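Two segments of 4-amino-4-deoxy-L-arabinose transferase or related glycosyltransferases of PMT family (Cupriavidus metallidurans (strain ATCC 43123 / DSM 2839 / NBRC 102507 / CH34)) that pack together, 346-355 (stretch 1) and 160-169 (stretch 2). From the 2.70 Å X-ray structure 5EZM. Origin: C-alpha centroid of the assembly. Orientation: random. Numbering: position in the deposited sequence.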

# COMPACT_ATOMS: atom_id res chain seq x y z
N PRO A 346 -9.05 1.16 3.94
CA PRO A 346 -8.55 2.49 3.55
C PRO A 346 -7.83 2.51 2.22
O PRO A 346 -8.10 3.39 1.38
CB PRO A 346 -7.63 2.87 4.72
CG PRO A 346 -7.33 1.59 5.43
CD PRO A 346 -8.55 0.74 5.26
N GLY A 347 -6.92 1.56 1.99
CA GLY A 347 -6.17 1.51 0.74
C GLY A 347 -7.02 1.55 -0.51
O GLY A 347 -6.55 2.02 -1.55
N TYR A 348 -8.28 1.09 -0.43
CA TYR A 348 -9.17 1.14 -1.59
C TYR A 348 -9.19 2.53 -2.21
O TYR A 348 -9.28 2.66 -3.44
CB TYR A 348 -10.59 0.74 -1.19
CG TYR A 348 -10.78 -0.73 -0.85
CD1 TYR A 348 -9.73 -1.63 -0.96
CD2 TYR A 348 -12.02 -1.21 -0.43
CE1 TYR A 348 -9.91 -2.97 -0.65
CE2 TYR A 348 -12.20 -2.54 -0.12
CZ TYR A 348 -11.14 -3.42 -0.23
OH TYR A 348 -11.32 -4.75 0.08
N ILE A 349 -9.10 3.57 -1.38
CA ILE A 349 -9.29 4.93 -1.88
C ILE A 349 -8.01 5.53 -2.45
O ILE A 349 -8.06 6.62 -3.04
CB ILE A 349 -9.87 5.83 -0.77
CG1 ILE A 349 -10.78 6.89 -1.39
CG2 ILE A 349 -8.78 6.48 0.04
CD1 ILE A 349 -11.82 6.32 -2.32
N VAL A 350 -6.87 4.85 -2.32
CA VAL A 350 -5.60 5.43 -2.78
C VAL A 350 -5.60 5.80 -4.25
O VAL A 350 -5.07 6.86 -4.60
CB VAL A 350 -4.43 4.52 -2.39
CG1 VAL A 350 -3.12 5.08 -2.90
CG2 VAL A 350 -4.36 4.35 -0.87
N PRO A 351 -6.16 5.00 -5.18
CA PRO A 351 -6.11 5.38 -6.60
C PRO A 351 -6.69 6.75 -6.94
O PRO A 351 -6.46 7.22 -8.07
CB PRO A 351 -6.91 4.26 -7.29
CG PRO A 351 -6.67 3.09 -6.44
CD PRO A 351 -6.64 3.61 -5.02
N VAL A 352 -7.42 7.41 -6.04
CA VAL A 352 -7.93 8.74 -6.36
C VAL A 352 -6.86 9.82 -6.19
O VAL A 352 -7.01 10.91 -6.74
CB VAL A 352 -9.16 9.11 -5.53
CG1 VAL A 352 -10.15 7.95 -5.49
CG2 VAL A 352 -8.77 9.53 -4.12
N ILE A 353 -5.79 9.53 -5.44
CA ILE A 353 -4.82 10.57 -5.11
C ILE A 353 -4.12 11.13 -6.34
O ILE A 353 -4.01 12.36 -6.46
CB ILE A 353 -3.83 10.05 -4.05
CG1 ILE A 353 -4.58 9.63 -2.78
CG2 ILE A 353 -2.78 11.11 -3.73
CD1 ILE A 353 -5.33 10.77 -2.12
N PRO A 354 -3.61 10.31 -7.28
CA PRO A 354 -2.94 10.90 -8.46
C PRO A 354 -3.81 11.91 -9.20
O PRO A 354 -3.34 13.01 -9.51
CB PRO A 354 -2.63 9.67 -9.33
CG PRO A 354 -2.53 8.56 -8.38
CD PRO A 354 -3.54 8.83 -7.32
N ALA A 355 -5.07 11.56 -9.47
CA ALA A 355 -5.98 12.50 -10.11
C ALA A 355 -6.07 13.80 -9.32
O ALA A 355 -5.91 14.89 -9.88
CB ALA A 355 -7.37 11.87 -10.27
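Stretch 2 (160-169) LDMTLAGVMS

Stretch 2 lies on stretch 1 as a regular helix against a tighter, proline-punctuated coil, in a close and mostly apolar contact that no hydrogen bond bridges. The helical assignment of stretch 2 rests on an unbroken series of i to i-4 backbone bonds, from Leu 164 N to Leu 160 O (2.9 Å) through Ser 169 N to Ala 165 O (2.9 Å). Stretch 1 is built differently. Residues 346-351 have helical phi/psi, but the backbone bonds here span three residues, as in Ile 349 N to Pro 346 O (2.9 Å) and Val 350 N to Gly 347 O (3.0 Å). A type I turn runs from Ile 349 to Val 352, closed by Val 352 N to Ile 349 O at 3.2 Å. Pro 351 and Pro 354 have no amide hydrogen to donate, and helix is assigned at the end of the stretch.

The two segments run in the same direction, as the register of nearest CA atoms demonstrates: Gly 347 CA to Asp 161 CA is 5.2 Å, Pro 351 CA to Ala 165 CA 4.3 Å, and Pro 354 CA to Ser 169 CA 6.2 Å. The backbones are therefore closest in the middle of this series, where a small alanine faces a proline. Together the stretches bury 387 Å².

At the first register point, Asp 161 points toward stretch 1 and brings its OD2 within 3.1 Å of Gly 347 CA. Glycine leaves room for this approach: an ideal CB on Gly 347 would lie 1.7 Å from Asp 161 OD2, a clash. Asp 161 OD1 also lies at the edge of the Tyr 348 ring, near its plane, 4.2 Å from Tyr 348 CD1; it is hydrogen-bonded elsewhere in the structure.

The apolar centre follows. Val 350, with chi1 in t, places CG1 3.6 Å from Ala 165 CB and 3.7 Å from Met 162 CE. The CA-to-CB bond of Met 162 points away, yet the end of its side chain comes nearer, which accounts for the second contact. Pro 351 packs with its CA 4.0 Å from Ala 165 CB, while Pro 351 CB lies 4.4 Å from Met 168 SD.

At the far end, Pro 354 CG sits 3.7 Å from Ser 169 CB. The Ser 169 hydroxyl is engaged within its own helix, donating from OG to Gly 166 O at a very short 2.4 Å; the approach to Pro 354 is led by CB.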

# COMPACT_ATOMS: atom_id res chain seq x y z
N LEU A 160 -0.90 -4.01 -1.54
CA LEU A 160 -1.23 -4.02 -2.96
C LEU A 160 -1.87 -2.73 -3.43
O LEU A 160 -1.84 -2.42 -4.63
CB LEU A 160 -2.15 -5.20 -3.29
CG LEU A 160 -1.49 -6.48 -3.78
CD1 LEU A 160 -0.38 -6.91 -2.85
CD2 LEU A 160 -2.53 -7.58 -3.92
N ASP A 161 -2.44 -1.95 -2.51
CA ASP A 161 -3.21 -0.77 -2.89
C ASP A 161 -2.35 0.28 -3.58
O ASP A 161 -2.84 0.98 -4.48
CB ASP A 161 -3.91 -0.19 -1.66
CG ASP A 161 -4.87 -1.17 -1.02
OD1 ASP A 161 -5.62 -1.84 -1.76
OD2 ASP A 161 -4.86 -1.29 0.23
N MET A 162 -1.09 0.42 -3.18
CA MET A 162 -0.23 1.41 -3.82
C MET A 162 0.26 0.94 -5.19
O MET A 162 0.40 1.74 -6.11
CB MET A 162 0.94 1.77 -2.91
CG MET A 162 2.01 2.65 -3.57
SD MET A 162 1.39 4.15 -4.39
CE MET A 162 0.57 4.97 -3.02
N THR A 163 0.52 -0.36 -5.33
CA THR A 163 0.85 -0.90 -6.65
C THR A 163 -0.30 -0.67 -7.62
O THR A 163 -0.11 -0.14 -8.73
CB THR A 163 1.19 -2.39 -6.55
OG1 THR A 163 1.96 -2.63 -5.37
CG2 THR A 163 1.97 -2.84 -7.76
N LEU A 164 -1.51 -1.06 -7.21
CA LEU A 164 -2.69 -0.80 -8.03
C LEU A 164 -2.87 0.69 -8.28
O LEU A 164 -3.31 1.09 -9.37
CB LEU A 164 -3.93 -1.38 -7.36
CG LEU A 164 -5.24 -1.22 -8.14
CD1 LEU A 164 -5.16 -1.97 -9.46
CD2 LEU A 164 -6.42 -1.69 -7.32
N ALA A 165 -2.52 1.53 -7.31
CA ALA A 165 -2.67 2.97 -7.49
C ALA A 165 -1.69 3.51 -8.53
O ALA A 165 -2.03 4.42 -9.29
CB ALA A 165 -2.47 3.69 -6.15
N GLY A 166 -0.48 2.95 -8.58
CA GLY A 166 0.49 3.40 -9.56
C GLY A 166 0.14 2.95 -10.96
O GLY A 166 0.23 3.74 -11.92
N VAL A 167 -0.26 1.69 -11.12
CA VAL A 167 -0.60 1.22 -12.46
C VAL A 167 -1.88 1.89 -12.95
O VAL A 167 -2.00 2.23 -14.14
CB VAL A 167 -0.70 -0.32 -12.49
CG1 VAL A 167 0.66 -0.92 -12.22
CG2 VAL A 167 -1.70 -0.81 -11.47
N MET A 168 -2.85 2.12 -12.06
CA MET A 168 -4.06 2.83 -12.47
C MET A 168 -3.77 4.29 -12.75
O MET A 168 -4.40 4.90 -13.62
CB MET A 168 -5.15 2.68 -11.41
CG MET A 168 -5.78 1.29 -11.38
SD MET A 168 -7.29 1.21 -10.40
CE MET A 168 -8.36 2.29 -11.35
N SER A 169 -2.81 4.88 -12.03
CA SER A 169 -2.34 6.21 -12.40
C SER A 169 -1.73 6.21 -13.79
O SER A 169 -1.81 7.22 -14.50
CB SER A 169 -1.33 6.73 -11.37
OG SER A 169 -0.07 6.11 -11.55